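Local coordinates for protein L-talarate/Galactarate Dehydratase (Salmonella typhimurium, PDB 2PP0) that catalyses the magnesium-dependent dehydration of L-talarate and galactarate to 5-keto-4-deoxy-D-glucarate and also epimerises L-talarate to galactarate, at residues P273-E278 / F297-A302; D26-V31 / D98-E103; N189-I194 / L361-G366; T58-I63 / F78-R83. All coordinates share one frame; numbering follows the deposited sequence.

Interaction 1 of 4, residues P273-E278 / F297-A302; sequences PIATGE and FVQPDA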
loop_
_atom_site.group_PDB
_atom_site.type_symbol
_atom_site.label_atom_id
_atom_site.label_comp_id
_atom_site.label_asym_id
_atom_site.label_seq_id
_atom_site.Cartn_x
_atom_site.Cartn_y
_atom_site.Cartn_z
ATOM N N PRO B 273 14.568 -3.057 23.821
ATOM C CA PRO B 273 14.007 -2.276 22.717
ATOM C C PRO B 273 13.477 -0.923 23.181
ATOM O O PRO B 273 13.010 -0.782 24.314
ATOM C CB PRO B 273 12.893 -3.179 22.192
ATOM C CG PRO B 273 13.435 -4.560 22.460
ATOM C CD PRO B 273 13.975 -4.407 23.864
ATOM N N ILE B 274 13.563 0.071 22.303
ATOM C CA ILE B 274 13.061 1.413 22.604
ATOM C C ILE B 274 11.842 1.610 21.712
ATOM O O ILE B 274 11.865 1.225 20.545
ATOM C CB ILE B 274 14.114 2.505 22.273
ATOM C CG1 ILE B 274 15.320 2.362 23.205
ATOM C CG2 ILE B 274 13.495 3.903 22.417
ATOM C CD1 ILE B 274 14.973 2.491 24.678
ATOM N N ALA B 275 10.783 2.194 22.261
ATOM C CA ALA B 275 9.561 2.431 21.501
ATOM C C ALA B 275 9.126 3.889 21.588
ATOM O O ALA B 275 9.329 4.538 22.612
ATOM C CB ALA B 275 8.444 1.535 22.022
ATOM N N THR B 276 8.529 4.397 20.513
ATOM C CA THR B 276 8.044 5.772 20.503
ATOM C C THR B 276 7.224 6.078 19.256
ATOM O O THR B 276 7.195 5.286 18.300
ATOM C CB THR B 276 9.208 6.787 20.584
ATOM O OG1 THR B 276 8.678 8.101 20.810
ATOM C CG2 THR B 276 10.010 6.786 19.285
ATOM N N GLY B 277 6.539 7.222 19.282
ATOM C CA GLY B 277 5.750 7.640 18.134
ATOM C C GLY B 277 4.289 8.017 18.329
ATOM O O GLY B 277 3.701 8.639 17.445
ATOM N N GLU B 278 3.697 7.673 19.468
ATOM C CA GLU B 278 2.284 7.970 19.690
ATOM C C GLU B 278 1.871 9.433 19.494
ATOM O O GLU B 278 0.759 9.712 19.027
ATOM C CB GLU B 278 1.846 7.509 21.093
ATOM C CG GLU B 278 2.085 8.528 22.199
ATOM C CD GLU B 278 1.044 8.439 23.302
ATOM O OE1 GLU B 278 1.340 7.868 24.368
ATOM O OE2 GLU B 278 -0.085 8.937 23.093
ATOM N N PHE B 297 10.696 -0.171 18.074
ATOM C CA PHE B 297 9.255 -0.327 17.869
ATOM C C PHE B 297 8.712 1.025 17.419
ATOM O O PHE B 297 9.015 2.055 18.031
ATOM C CB PHE B 297 8.524 -0.711 19.166
ATOM C CG PHE B 297 8.626 -2.167 19.532
ATOM C CD1 PHE B 297 9.760 -2.666 20.166
ATOM C CD2 PHE B 297 7.572 -3.037 19.256
ATOM C CE1 PHE B 297 9.842 -4.011 20.522
ATOM C CE2 PHE B 297 7.643 -4.383 19.607
ATOM C CZ PHE B 297 8.781 -4.872 20.242
ATOM N N VAL B 298 7.923 1.027 16.351
ATOM C CA VAL B 298 7.319 2.253 15.848
ATOM C C VAL B 298 5.868 2.239 16.317
ATOM O O VAL B 298 5.138 1.272 16.072
ATOM C CB VAL B 298 7.385 2.313 14.307
ATOM C CG1 VAL B 298 6.679 3.557 13.794
ATOM C CG2 VAL B 298 8.845 2.312 13.858
ATOM N N GLN B 299 5.451 3.308 16.992
ATOM C CA GLN B 299 4.099 3.381 17.529
ATOM C C GLN B 299 3.216 4.474 16.943
ATOM O O GLN B 299 2.971 5.508 17.579
ATOM C CB GLN B 299 4.174 3.536 19.043
ATOM C CG GLN B 299 4.969 2.421 19.693
ATOM C CD GLN B 299 5.140 2.618 21.176
ATOM O OE1 GLN B 299 5.805 3.563 21.615
ATOM N NE2 GLN B 299 4.539 1.733 21.964
ATOM N N PRO B 300 2.716 4.258 15.719
ATOM C CA PRO B 300 1.862 5.269 15.109
ATOM C C PRO B 300 0.433 5.165 15.641
ATOM O O PRO B 300 0.046 4.160 16.243
ATOM C CB PRO B 300 1.989 4.971 13.621
ATOM C CG PRO B 300 2.125 3.472 13.595
ATOM C CD PRO B 300 2.989 3.143 14.789
ATOM N N ASP B 301 -0.333 6.227 15.424
ATOM C CA ASP B 301 -1.712 6.330 15.883
ATOM C C ASP B 301 -2.483 6.778 14.644
ATOM O O ASP B 301 -2.317 7.905 14.190
ATOM C CB ASP B 301 -1.763 7.393 16.990
ATOM C CG ASP B 301 -3.147 7.586 17.574
ATOM O OD1 ASP B 301 -4.091 7.831 16.801
ATOM O OD2 ASP B 301 -3.280 7.511 18.817
ATOM N N ALA B 302 -3.309 5.900 14.081
ATOM C CA ALA B 302 -4.045 6.253 12.869
ATOM C C ALA B 302 -4.842 7.546 13.018
ATOM O O ALA B 302 -4.783 8.418 12.154
ATOM C CB ALA B 302 -4.967 5.098 12.441
HETATM O O HOH W 1 4.576 5.995 21.863
#
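Gln299 leans across the neighbouring strand with its side chain over Ala275 and the start of Thr276. Its CG stands beside the backbone N (chi1 -56°) and the chain runs on extended, which brings OE1 to 3.4 Å from Ala275 CB. OE1 also lies near Thr276 N, but at an angle too poor for a hydrogen bond; instead it accepts from a water at 2.7 Å, and that water in turn accepts from Glu278 N. With NE2 donating to Glu252, a magnesium ligand, both ends of the amide have partners, which should fix its rotation.

On the same face of the sheet, Phe297 CB rests 3.6 Å from Ala275 CB. The Phe297 ring lies alongside Pro273, both side chains pointing the same way, and Pro273 CB meets the ring edge at CE1 (3.6 Å) in the ring plane.

The backbones run parallel. Phe297 N donates to Ile274 O at 3.1 Å, Thr276 N bonds weakly to Phe297 O, and Gln299 N reaches Thr276 O at 2.9 Å. Beyond the strand ends, Glu278, a magnesium ligand of the enzyme, forms a salt bridge through OE2 with Arg304. Asp301 OD2 is hydrogen-bonded to His328 ND1, an arrangement thought to increase the basicity of this active-site histidine, and also bonds to Tyr80.

Strands 274-276 and 297-298, joined through helix 283-291 in a beta-alpha-beta unit, are adjacent staves of the barrel domain. Thr276 and Val298 face outward onto helix 283-291, and Val298 and Pro300 also meet helix 308-320.

Interaction 2 of 4, residues D26-V31 / D98-E103; sequences DRIEWV and DNLLGE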
loop_
_atom_site.group_PDB
_atom_site.type_symbol
_atom_site.label_atom_id
_atom_site.label_comp_id
_atom_site.label_asym_id
_atom_site.label_seq_id
_atom_site.Cartn_x
_atom_site.Cartn_y
_atom_site.Cartn_z
ATOM N N ASP B 26 -19.712 4.256 -7.783
ATOM C CA ASP B 26 -20.598 4.698 -6.716
ATOM C C ASP B 26 -20.319 6.176 -6.424
ATOM O O ASP B 26 -19.328 6.736 -6.901
ATOM C CB ASP B 26 -20.356 3.856 -5.456
ATOM C CG ASP B 26 -21.531 3.887 -4.496
ATOM O OD1 ASP B 26 -22.465 4.687 -4.731
ATOM O OD2 ASP B 26 -21.523 3.116 -3.504
ATOM N N ARG B 27 -21.189 6.801 -5.638
ATOM C CA ARG B 27 -21.047 8.210 -5.304
ATOM C C ARG B 27 -21.483 8.503 -3.875
ATOM O O ARG B 27 -22.471 7.953 -3.393
ATOM C CB ARG B 27 -21.890 9.057 -6.263
ATOM C CG ARG B 27 -21.404 9.065 -7.699
ATOM C CD ARG B 27 -20.119 9.864 -7.833
ATOM N NE ARG B 27 -19.736 10.056 -9.230
ATOM C CZ ARG B 27 -19.167 9.123 -9.989
ATOM N NH1 ARG B 27 -18.906 7.921 -9.490
ATOM N NH2 ARG B 27 -18.853 9.400 -11.249
ATOM N N ILE B 28 -20.743 9.367 -3.188
ATOM C CA ILE B 28 -21.104 9.727 -1.824
ATOM C C ILE B 28 -22.291 10.692 -1.914
ATOM O O ILE B 28 -22.285 11.603 -2.741
ATOM C CB ILE B 28 -19.921 10.423 -1.086
ATOM C CG1 ILE B 28 -18.769 9.423 -0.893
ATOM C CG2 ILE B 28 -20.393 10.961 0.268
ATOM C CD1 ILE B 28 -17.484 10.030 -0.335
ATOM N N GLU B 29 -23.309 10.494 -1.081
ATOM C CA GLU B 29 -24.469 11.379 -1.124
ATOM C C GLU B 29 -24.852 11.954 0.231
ATOM O O GLU B 29 -25.684 12.853 0.305
ATOM C CB GLU B 29 -25.687 10.646 -1.711
ATOM C CG GLU B 29 -25.460 10.067 -3.102
ATOM C CD GLU B 29 -26.753 9.631 -3.768
ATOM O OE1 GLU B 29 -27.630 9.096 -3.057
ATOM O OE2 GLU B 29 -26.880 9.812 -5.001
ATOM N N TRP B 30 -24.244 11.446 1.296
ATOM C CA TRP B 30 -24.570 11.912 2.639
ATOM C C TRP B 30 -23.422 11.690 3.616
ATOM O O TRP B 30 -22.755 10.655 3.576
ATOM C CB TRP B 30 -25.800 11.163 3.147
ATOM C CG TRP B 30 -26.287 11.582 4.496
ATOM C CD1 TRP B 30 -27.078 12.657 4.785
ATOM C CD2 TRP B 30 -26.065 10.901 5.739
ATOM N NE1 TRP B 30 -27.366 12.683 6.128
ATOM C CE2 TRP B 30 -26.757 11.618 6.737
ATOM C CE3 TRP B 30 -25.348 9.753 6.105
ATOM C CZ2 TRP B 30 -26.760 11.225 8.078
ATOM C CZ3 TRP B 30 -25.350 9.362 7.441
ATOM C CH2 TRP B 30 -26.053 10.098 8.411
ATOM N N VAL B 31 -23.213 12.666 4.498
ATOM C CA VAL B 31 -22.161 12.597 5.507
ATOM C C VAL B 31 -22.651 13.198 6.815
ATOM O O VAL B 31 -23.287 14.250 6.814
ATOM C CB VAL B 31 -20.909 13.403 5.102
ATOM C CG1 VAL B 31 -19.807 13.176 6.129
ATOM C CG2 VAL B 31 -20.451 13.023 3.718
ATOM N N ASP B 98 -18.315 18.843 3.153
ATOM C CA ASP B 98 -19.140 19.035 1.963
ATOM C C ASP B 98 -18.436 18.607 0.674
ATOM O O ASP B 98 -19.084 18.211 -0.295
ATOM C CB ASP B 98 -19.566 20.499 1.867
ATOM C CG ASP B 98 -18.493 21.445 2.368
ATOM O OD1 ASP B 98 -18.275 21.511 3.610
ATOM O OD2 ASP B 98 -17.858 22.112 1.521
ATOM N N ASN B 99 -17.109 18.680 0.669
ATOM C CA ASN B 99 -16.311 18.293 -0.498
ATOM C C ASN B 99 -16.468 16.819 -0.884
ATOM O O ASN B 99 -16.127 16.425 -1.993
ATOM C CB ASN B 99 -14.837 18.576 -0.228
ATOM C CG ASN B 99 -14.534 20.053 -0.209
ATOM O OD1 ASN B 99 -14.477 20.692 -1.253
ATOM N ND2 ASN B 99 -14.359 20.607 0.983
ATOM N N LEU B 100 -16.972 16.017 0.044
ATOM C CA LEU B 100 -17.164 14.589 -0.179
ATOM C C LEU B 100 -18.343 14.271 -1.097
ATOM O O LEU B 100 -18.353 13.237 -1.762
ATOM C CB LEU B 100 -17.373 13.880 1.165
ATOM C CG LEU B 100 -16.186 13.810 2.131
ATOM C CD1 LEU B 100 -16.671 13.405 3.514
ATOM C CD2 LEU B 100 -15.150 12.819 1.606
ATOM N N LEU B 101 -19.336 15.153 -1.137
ATOM C CA LEU B 101 -20.515 14.901 -1.965
ATOM C C LEU B 101 -20.183 14.791 -3.450
ATOM O O LEU B 101 -19.490 15.642 -4.008
ATOM C CB LEU B 101 -21.578 15.986 -1.733
ATOM C CG LEU B 101 -22.037 16.177 -0.279
ATOM C CD1 LEU B 101 -23.186 17.190 -0.226
ATOM C CD2 LEU B 101 -22.484 14.854 0.305
ATOM N N GLY B 102 -20.672 13.725 -4.079
ATOM C CA GLY B 102 -20.423 13.515 -5.495
ATOM C C GLY B 102 -19.110 12.822 -5.826
ATOM O O GLY B 102 -18.792 12.610 -6.996
ATOM N N GLU B 103 -18.343 12.461 -4.804
ATOM C CA GLU B 103 -17.063 11.794 -5.026
ATOM C C GLU B 103 -17.199 10.270 -5.033
ATOM O O GLU B 103 -18.028 9.707 -4.315
ATOM C CB GLU B 103 -16.063 12.198 -3.937
ATOM C CG GLU B 103 -15.625 13.669 -3.970
ATOM C CD GLU B 103 -14.825 14.011 -5.212
ATOM O OE1 GLU B 103 -13.933 13.220 -5.576
ATOM O OE2 GLU B 103 -15.076 15.072 -5.820
#
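The start of strand 28-40, an inner strand of the N-terminal antiparallel sheet, is met here by a type II beta turn running from Leu100 to Glu103. Two backbone bonds tie Ile28 to the turn: Ile28 N donates to Glu103 O at 3.0 Å, and Gly102 N donates to Ile28 O at 3.0 Å. Gly102 has the positive phi of the turn's third position, where a side chain would press on the preceding carbonyl.

The side chain of Ile28 points into the turn, its CB 3.3 Å from Leu100 O and its CD1 4.1 Å from Leu100 CD2. Val31 comes at Leu100 from further along the strand, the two side chains crossing at about a right angle with Val31 CG2 3.8 Å from Leu100 CD1. Leu101 starts away from the strand, but its CD2 returns to lie 3.7 Å from Glu29 C. Arg27, bent at chi2 (-72°), lays CD against Gly102 O at 3.2 Å; its guanidinium donates to Asp26 O through NH1 and to Ala22 O through NH2.

Glu29 and Trp30 together face Arg68 of strand 57-69 in a classic beta bulge, and the Val31 backbone is hydrogen-bonded to Phe394 of strand 388-395. Behind the turn, Leu100 packs on Ile111 of helix 108-118 and on Ile135 of helix 127-146, while Ile28 reaches Leu139 of the latter.

Interaction 3 of 4, residues N189-I194 / L361-G366; sequences NGIGGI and LELRDG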
loop_
_atom_site.group_PDB
_atom_site.type_symbol
_atom_site.label_atom_id
_atom_site.label_comp_id
_atom_site.label_asym_id
_atom_site.label_seq_id
_atom_site.Cartn_x
_atom_site.Cartn_y
_atom_site.Cartn_z
ATOM N N ASN B 189 -8.356 -12.236 32.733
ATOM C CA ASN B 189 -9.190 -12.029 31.555
ATOM C C ASN B 189 -8.474 -12.384 30.255
ATOM O O ASN B 189 -8.979 -12.116 29.166
ATOM C CB ASN B 189 -9.687 -10.584 31.516
ATOM C CG ASN B 189 -10.787 -10.321 32.528
ATOM O OD1 ASN B 189 -11.934 -10.729 32.337
ATOM N ND2 ASN B 189 -10.441 -9.641 33.617
ATOM N N GLY B 190 -7.290 -12.978 30.377
ATOM C CA GLY B 190 -6.541 -13.397 29.206
ATOM C C GLY B 190 -5.587 -12.401 28.569
ATOM O O GLY B 190 -5.239 -12.554 27.400
ATOM N N ILE B 191 -5.153 -11.394 29.318
ATOM C CA ILE B 191 -4.238 -10.396 28.770
ATOM C C ILE B 191 -2.880 -11.021 28.450
ATOM O O ILE B 191 -2.434 -11.942 29.139
ATOM C CB ILE B 191 -4.038 -9.211 29.753
ATOM C CG1 ILE B 191 -3.495 -7.997 28.997
ATOM C CG2 ILE B 191 -3.078 -9.600 30.869
ATOM C CD1 ILE B 191 -4.471 -7.431 27.992
ATOM N N GLY B 192 -2.221 -10.514 27.412
ATOM C CA GLY B 192 -0.930 -11.050 27.020
ATOM C C GLY B 192 0.276 -10.241 27.459
ATOM O O GLY B 192 1.413 -10.648 27.231
ATOM N N GLY B 193 0.038 -9.097 28.091
ATOM C CA GLY B 193 1.143 -8.271 28.541
ATOM C C GLY B 193 0.682 -7.128 29.422
ATOM O O GLY B 193 -0.495 -6.772 29.429
ATOM N N ILE B 194 1.619 -6.541 30.158
ATOM C CA ILE B 194 1.312 -5.441 31.069
ATOM C C ILE B 194 2.289 -4.287 30.894
ATOM O O ILE B 194 3.497 -4.495 30.912
ATOM C CB ILE B 194 1.404 -5.904 32.549
ATOM C CG1 ILE B 194 0.296 -6.912 32.860
ATOM C CG2 ILE B 194 1.333 -4.690 33.484
ATOM C CD1 ILE B 194 -1.115 -6.344 32.722
ATOM N N LEU B 361 -14.573 -6.781 21.319
ATOM C CA LEU B 361 -13.556 -7.684 20.784
ATOM C C LEU B 361 -13.271 -8.856 21.718
ATOM O O LEU B 361 -13.365 -8.736 22.940
ATOM C CB LEU B 361 -12.252 -6.927 20.515
ATOM C CG LEU B 361 -12.260 -5.943 19.344
ATOM C CD1 LEU B 361 -10.961 -5.147 19.339
ATOM C CD2 LEU B 361 -12.439 -6.700 18.038
ATOM N N GLU B 362 -12.908 -9.988 21.129
ATOM C CA GLU B 362 -12.620 -11.193 21.892
ATOM C C GLU B 362 -11.160 -11.272 22.326
ATOM O O GLU B 362 -10.259 -11.304 21.490
ATOM C CB GLU B 362 -12.967 -12.425 21.048
ATOM C CG GLU B 362 -12.821 -13.760 21.773
ATOM C CD GLU B 362 -12.928 -14.952 20.826
ATOM O OE1 GLU B 362 -13.865 -14.978 20.001
ATOM O OE2 GLU B 362 -12.075 -15.865 20.906
ATOM N N LEU B 363 -10.936 -11.297 23.637
ATOM C CA LEU B 363 -9.592 -11.411 24.192
ATOM C C LEU B 363 -9.444 -12.837 24.710
ATOM O O LEU B 363 -10.169 -13.257 25.613
ATOM C CB LEU B 363 -9.384 -10.422 25.346
ATOM C CG LEU B 363 -8.024 -10.499 26.056
ATOM C CD1 LEU B 363 -6.901 -10.184 25.067
ATOM C CD2 LEU B 363 -7.988 -9.508 27.225
ATOM N N ARG B 364 -8.506 -13.581 24.135
ATOM C CA ARG B 364 -8.290 -14.963 24.532
ATOM C C ARG B 364 -6.826 -15.376 24.438
ATOM O O ARG B 364 -6.155 -15.125 23.434
ATOM C CB ARG B 364 -9.166 -15.881 23.664
ATOM C CG ARG B 364 -8.873 -17.367 23.804
ATOM C CD ARG B 364 -10.055 -18.215 23.320
ATOM N NE ARG B 364 -10.451 -17.944 21.934
ATOM C CZ ARG B 364 -9.796 -18.376 20.857
ATOM N NH1 ARG B 364 -8.693 -19.108 20.990
ATOM N NH2 ARG B 364 -10.249 -18.083 19.644
ATOM N N ASP B 365 -6.339 -16.002 25.503
ATOM C CA ASP B 365 -4.964 -16.475 25.583
ATOM C C ASP B 365 -3.913 -15.438 25.186
ATOM O O ASP B 365 -3.022 -15.721 24.383
ATOM C CB ASP B 365 -4.799 -17.743 24.739
ATOM C CG ASP B 365 -5.592 -18.915 25.295
ATOM O OD1 ASP B 365 -5.426 -19.227 26.497
ATOM O OD2 ASP B 365 -6.378 -19.523 24.534
ATOM N N GLY B 366 -4.026 -14.242 25.758
ATOM C CA GLY B 366 -3.071 -13.180 25.480
ATOM C C GLY B 366 -3.165 -12.511 24.123
ATOM O O GLY B 366 -2.276 -11.738 23.760
#
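Leu363 reaches across to the bend that follows helix 176-188 and fits its branched end against the carbonyls of Asn189 and Gly190. Its CG is anti to the backbone N (chi1 177°), which extends the side chain away from strand 362-364. CD2 then comes 3.4 Å from Asn189 O, and CD1 lies 3.7 Å from Gly190 O. The same CD2 also approaches Ile191 CD1 at 4.2 Å, the two side chains crossing at a slant, so one methyl serves both a polar and an apolar neighbour.

Gly190 turns its carbonyl toward the other segment and receives Gly366 N at 2.6 Å. The separation is unusually short and the bond bent, with an N-H...O angle of 131° and the donor tilted out of the carbonyl plane, so its exact length is doubtful. At the positive phi of Gly190 a side chain would be pressed against the preceding carbonyl oxygen.

Gly366, also at positive phi, brings its backbone close to Gly192, CA to CA only 3.4 Å, and Gly192 CA makes a CH...O contact with Gly366 O. A CB on Gly192 would run into Gly366 O, and one on Gly366 would crowd Gly192 CA. Tyr12 of the second subunit packs on Asn189, Ile191 and Leu363, so the contact forms part of the subunit interface.

The helix itself closes in a Schellman motif, with Gly190 as its C-prime residue, Ile191 N bonded to Ser186 O and Gly190 N to Arg187 O. The chain then enters barrel strand 194-197, and this glycine-rich helix-to-strand connection is met by the turn between strands 362-364 and 367-369.

Interaction 4 of 4, residues T58-I63 / F78-R83; sequences TEVAII and FSYSKR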
loop_
_atom_site.group_PDB
_atom_site.type_symbol
_atom_site.label_atom_id
_atom_site.label_comp_id
_atom_site.label_asym_id
_atom_site.label_seq_id
_atom_site.Cartn_x
_atom_site.Cartn_y
_atom_site.Cartn_z
ATOM N N THR B 58 -9.804 13.737 32.149
ATOM C CA THR B 58 -11.129 13.437 32.682
ATOM C C THR B 58 -12.168 13.081 31.624
ATOM O O THR B 58 -13.304 12.739 31.951
ATOM C CB THR B 58 -11.665 14.618 33.506
ATOM O OG1 THR B 58 -11.758 15.780 32.671
ATOM C CG2 THR B 58 -10.736 14.906 34.679
ATOM N N GLU B 59 -11.785 13.162 30.357
ATOM C CA GLU B 59 -12.701 12.827 29.273
ATOM C C GLU B 59 -11.919 12.711 27.975
ATOM O O GLU B 59 -10.767 13.144 27.895
ATOM C CB GLU B 59 -13.780 13.905 29.122
ATOM C CG GLU B 59 -13.247 15.255 28.648
ATOM C CD GLU B 59 -14.348 16.266 28.392
ATOM O OE1 GLU B 59 -15.537 15.914 28.561
ATOM O OE2 GLU B 59 -14.026 17.414 28.014
ATOM N N VAL B 60 -12.542 12.113 26.965
ATOM C CA VAL B 60 -11.904 11.960 25.666
ATOM C C VAL B 60 -12.848 12.463 24.587
ATOM O O VAL B 60 -14.006 12.037 24.513
ATOM C CB VAL B 60 -11.552 10.482 25.370
ATOM C CG1 VAL B 60 -10.875 10.367 24.001
ATOM C CG2 VAL B 60 -10.637 9.939 26.448
ATOM N N ALA B 61 -12.365 13.389 23.768
ATOM C CA ALA B 61 -13.167 13.918 22.678
ATOM C C ALA B 61 -13.138 12.870 21.570
ATOM O O ALA B 61 -12.091 12.281 21.296
ATOM C CB ALA B 61 -12.579 15.227 22.169
ATOM N N ILE B 62 -14.285 12.633 20.947
ATOM C CA ILE B 62 -14.381 11.656 19.868
ATOM C C ILE B 62 -15.081 12.310 18.687
ATOM O O ILE B 62 -16.210 12.777 18.817
ATOM C CB ILE B 62 -15.213 10.415 20.295
ATOM C CG1 ILE B 62 -14.558 9.715 21.492
ATOM C CG2 ILE B 62 -15.350 9.452 19.117
ATOM C CD1 ILE B 62 -13.222 9.059 21.185
ATOM N N ILE B 63 -14.414 12.366 17.541
ATOM C CA ILE B 63 -15.035 12.954 16.359
ATOM C C ILE B 63 -15.373 11.791 15.432
ATOM O O ILE B 63 -14.494 11.045 14.994
ATOM C CB ILE B 63 -14.103 13.962 15.642
ATOM C CG1 ILE B 63 -13.707 15.096 16.600
ATOM C CG2 ILE B 63 -14.826 14.586 14.451
ATOM C CD1 ILE B 63 -12.721 14.683 17.690
ATOM N N PHE B 78 -13.548 7.293 13.067
ATOM C CA PHE B 78 -13.429 8.332 14.081
ATOM C C PHE B 78 -11.994 8.711 14.400
ATOM O O PHE B 78 -11.052 7.994 14.059
ATOM C CB PHE B 78 -14.111 7.872 15.376
ATOM C CG PHE B 78 -13.377 6.763 16.088
ATOM C CD1 PHE B 78 -12.346 7.051 16.980
ATOM C CD2 PHE B 78 -13.694 5.427 15.840
ATOM C CE1 PHE B 78 -11.638 6.025 17.616
ATOM C CE2 PHE B 78 -12.994 4.393 16.468
ATOM C CZ PHE B 78 -11.964 4.691 17.357
ATOM N N SER B 79 -11.848 9.862 15.050
ATOM C CA SER B 79 -10.553 10.348 15.511
ATOM C C SER B 79 -10.844 10.801 16.938
ATOM O O SER B 79 -11.990 10.724 17.396
ATOM C CB SER B 79 -10.026 11.506 14.645
ATOM O OG SER B 79 -10.849 12.653 14.712
ATOM N N TYR B 80 -9.832 11.260 17.659
ATOM C CA TYR B 80 -10.071 11.659 19.034
ATOM C C TYR B 80 -9.063 12.699 19.472
ATOM O O TYR B 80 -8.129 13.024 18.746
ATOM C CB TYR B 80 -9.930 10.444 19.947
ATOM C CG TYR B 80 -8.482 10.035 20.143
ATOM C CD1 TYR B 80 -7.733 10.527 21.216
ATOM C CD2 TYR B 80 -7.835 9.224 19.212
ATOM C CE1 TYR B 80 -6.378 10.225 21.352
ATOM C CE2 TYR B 80 -6.482 8.917 19.340
ATOM C CZ TYR B 80 -5.760 9.421 20.410
ATOM O OH TYR B 80 -4.416 9.129 20.531
ATOM N N SER B 81 -9.266 13.209 20.677
ATOM C CA SER B 81 -8.343 14.168 21.256
ATOM C C SER B 81 -8.391 14.000 22.760
ATOM O O SER B 81 -9.469 13.919 23.348
ATOM C CB SER B 81 -8.720 15.603 20.885
ATOM O OG SER B 81 -7.769 16.510 21.429
ATOM N N LYS B 82 -7.221 13.891 23.375
ATOM C CA LYS B 82 -7.143 13.780 24.819
ATOM C C LYS B 82 -6.641 15.149 25.250
ATOM O O LYS B 82 -5.477 15.487 25.051
ATOM C CB LYS B 82 -6.187 12.653 25.224
ATOM C CG LYS B 82 -6.774 11.285 24.895
ATOM C CD LYS B 82 -5.921 10.119 25.337
ATOM C CE LYS B 82 -6.590 8.816 24.881
ATOM N NZ LYS B 82 -5.899 7.582 25.342
ATOM N N ARG B 83 -7.561 15.932 25.805
ATOM C CA ARG B 83 -7.333 17.305 26.242
ATOM C C ARG B 83 -7.664 18.188 25.037
ATOM O O ARG B 83 -8.268 17.710 24.076
ATOM C CB ARG B 83 -5.889 17.516 26.726
ATOM C CG ARG B 83 -5.573 16.716 27.983
ATOM C CD ARG B 83 -4.226 17.068 28.586
ATOM N NE ARG B 83 -3.990 16.333 29.828
ATOM C CZ ARG B 83 -3.692 15.038 29.900
ATOM N NH1 ARG B 83 -3.583 14.304 28.792
ATOM N NH2 ARG B 83 -3.512 14.467 31.088
#
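Tyr80 overlaps the Ala61 carbonyl end-on, its CB 3.1 Å from Ala61 O, while Ile62 CD1 touches the same CB at 3.8 Å. Its CG sits between the backbone N and the carbonyl carbon (chi1 74°), and the ring leads away from the strand pair toward the active site. Ile62 and Tyr80 form a non-hydrogen-bonded antiparallel pair; Val60 CG1 adds a looser contact to Tyr80 CB at 4.2 Å.

On the other face, Ile63 CB lies 3.6 Å from Ser79 OG, whose hydroxyl bonds to Gln130 O, and Ala61 CB faces Ser81 CB. These are the hydrogen-bonded pairs: Ala61 N and Ser81 O are 3.0 Å apart, Ile63 N and Ser79 O 2.9 Å, and each pair has its reciprocal bond. Next along the chain come Lys82 and Arg83, both substrate-binding; Arg83 O accepts from Ser81 OG.

Strands 57-69 and 74-81 form a beta hairpin, with 28-40 on the far side of 57-69. Helix 86-96 covers Ile63, Ser79 and Ser81 through Ile89, whereas Tyr80 meets Pro303 and Arg304 of helix 302-305 in the barrel domain.

Interactions 1 and 4 meet directly: Tyr80 OH of interaction 4 lies 2.6 Å from Asp301 OD2 of interaction 1, a probable hydrogen bond that joins the N-terminal sheet to the barrel beside the catalytic His328. Together they bring substrate-binding Lys82 and Arg83 and the magnesium ligand Glu278 to one active site, though their centres are 20 Å apart. Interaction 2 belongs to the same sheet as interaction 4, through neighbouring strands 28-40 and 57-69, but is remote from catalysis, its centre 34 Å from that of interaction 1. Interaction 3 spans the stretch of chain containing interaction 1, and their nearest atoms are about 11 Å apart.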